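Local atomic coordinates of conjugal transfer protein TRWB (Escherichia coli, PDB entry 1E9R), a protein that probably couples the DNA-processing and secretion machineries of bacterial conjugation, forming a hexameric, P-loop NTPase-type ring thought to drive DNA transfer. Residues Asp124-Trp127 with Gln128-Leu132. Residues are numbered along the deposited sequence; the frame is centred on the assembly and turned at random.
Sequences DYDW and QRYAL
R129 reaches back along the chain toward Y125 and D126 and lies between Y125 and Y130, with the D126 carboxylate at the edge of its guanidinium. Its CB sits 3.4 Å from Y125 O, the carbonyl that also takes a weak hydrogen bond from R129 N. CG leaves anti to the backbone N (chi1 -166°), and the chain stays extended as far as NE, running alongside the Y125 and D126 side chains. CD passes 3.7 Å from Y125 CE1 and comes close to the D126 carboxylate. At the tip, R129 NH1 makes the salt bridge, 3.0 Å to D126 OD1, through a hydrogen bond of 157°. The oxygen is met on its syn side, in the plane of the guanidinium though somewhat out of the plane of the carboxylate. The same OD1 lies over one face of the Y125 ring, near its rim, while the Y130 hydroxyl sits over the centre of one guanidinium face, OH 3.6 Å above the plane. The other arm, NH2, hydrogen-bonds to T268 O.

D126 has further work: OD2 accepts from the backbone amides of R122 and N123 and pairs with R232, whose positive charge close to R129 is probably offset by this shared carboxylate. Y130 N donates to D126 O at 3.0 Å, a regular helical bond, and the Y130 ring turns its edge to D126 CB. Along the backbone, one water bridges D124 O and Q128 N.

This end of helix 126-134 is held on several sides. W127 packs on helix 141-163, where R155 holds Q128 OE1; R129 and Y130 reach the end of helix 252-269 at T268 and S269; and Y125 OH is hydrogen-bonded to the D250 carboxylate of the second subunit, placing this turn at a subunit interface.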
# COMPACT_ATOMS: atom_id res chain seq x y z
N ASP B 124 24.05 14.07 32.37
CA ASP B 124 23.14 14.91 31.61
C ASP B 124 22.46 14.18 30.47
O ASP B 124 21.30 14.43 30.17
CB ASP B 124 23.87 16.14 31.07
CG ASP B 124 22.94 17.12 30.37
OD1 ASP B 124 21.84 17.39 30.91
OD2 ASP B 124 23.31 17.62 29.28
N TYR B 125 23.17 13.27 29.82
CA TYR B 125 22.58 12.54 28.70
C TYR B 125 21.55 11.50 29.12
O TYR B 125 20.90 10.89 28.26
CB TYR B 125 23.69 11.90 27.84
CG TYR B 125 24.30 10.63 28.39
CD1 TYR B 125 23.70 9.37 28.16
CD2 TYR B 125 25.49 10.66 29.14
CE1 TYR B 125 24.28 8.18 28.66
CE2 TYR B 125 26.07 9.49 29.64
CZ TYR B 125 25.46 8.25 29.40
OH TYR B 125 26.03 7.10 29.91
N ASP B 126 21.38 11.29 30.42
CA ASP B 126 20.41 10.31 30.90
C ASP B 126 18.98 10.82 30.84
O ASP B 126 18.04 10.03 30.91
CB ASP B 126 20.70 9.88 32.34
CG ASP B 126 21.94 9.04 32.44
OD1 ASP B 126 22.25 8.33 31.47
OD2 ASP B 126 22.59 9.07 33.51
N TRP B 127 18.81 12.13 30.71
CA TRP B 127 17.46 12.67 30.64
C TRP B 127 16.74 12.20 29.38
O TRP B 127 15.60 11.73 29.46
CB TRP B 127 17.48 14.20 30.69
CG TRP B 127 17.88 14.74 32.04
CD1 TRP B 127 19.05 15.36 32.35
CD2 TRP B 127 17.12 14.70 33.25
NE1 TRP B 127 19.07 15.71 33.68
CE2 TRP B 127 17.89 15.31 34.26
CE3 TRP B 127 15.85 14.19 33.58
CZ2 TRP B 127 17.44 15.43 35.58
CZ3 TRP B 127 15.41 14.32 34.90
CH2 TRP B 127 16.20 14.93 35.87
N GLN B 128 17.39 12.31 28.23
CA GLN B 128 16.77 11.85 26.99
C GLN B 128 16.71 10.33 26.98
O GLN B 128 15.73 9.71 26.53
CB GLN B 128 17.55 12.35 25.76
CG GLN B 128 17.10 11.71 24.44
CD GLN B 128 15.57 11.82 24.14
OE1 GLN B 128 14.77 12.31 24.96
NE2 GLN B 128 15.17 11.34 22.96
N ARG B 129 17.76 9.73 27.49
CA ARG B 129 17.89 8.30 27.58
C ARG B 129 16.68 7.65 28.26
O ARG B 129 16.11 6.68 27.76
CB ARG B 129 19.17 8.00 28.35
CG ARG B 129 19.65 6.60 28.26
CD ARG B 129 20.99 6.49 28.96
NE ARG B 129 21.38 5.09 29.08
CZ ARG B 129 22.29 4.64 29.93
NH1 ARG B 129 22.91 5.48 30.75
NH2 ARG B 129 22.55 3.34 29.97
N TYR B 130 16.26 8.20 29.40
CA TYR B 130 15.13 7.62 30.12
C TYR B 130 13.79 8.25 29.76
O TYR B 130 12.74 7.74 30.14
CB TYR B 130 15.39 7.65 31.64
CG TYR B 130 16.56 6.77 32.02
CD1 TYR B 130 16.46 5.38 31.96
CD2 TYR B 130 17.81 7.32 32.30
CE1 TYR B 130 17.57 4.56 32.16
CE2 TYR B 130 18.94 6.50 32.51
CZ TYR B 130 18.81 5.13 32.43
OH TYR B 130 19.90 4.32 32.60
N ALA B 131 13.83 9.34 29.01
CA ALA B 131 12.60 9.97 28.54
C ALA B 131 12.06 8.98 27.49
O ALA B 131 10.85 8.78 27.34
CB ALA B 131 12.90 11.32 27.92
N LEU B 132 12.99 8.37 26.77
CA LEU B 132 12.71 7.38 25.74
C LEU B 132 12.06 6.14 26.36
O LEU B 132 11.39 5.38 25.67
CB LEU B 132 14.01 6.98 25.05
CG LEU B 132 14.29 7.20 23.57
CD1 LEU B 132 13.33 8.18 22.97
CD2 LEU B 132 15.72 7.68 23.41
O HOH W 1 19.38 14.23 27.78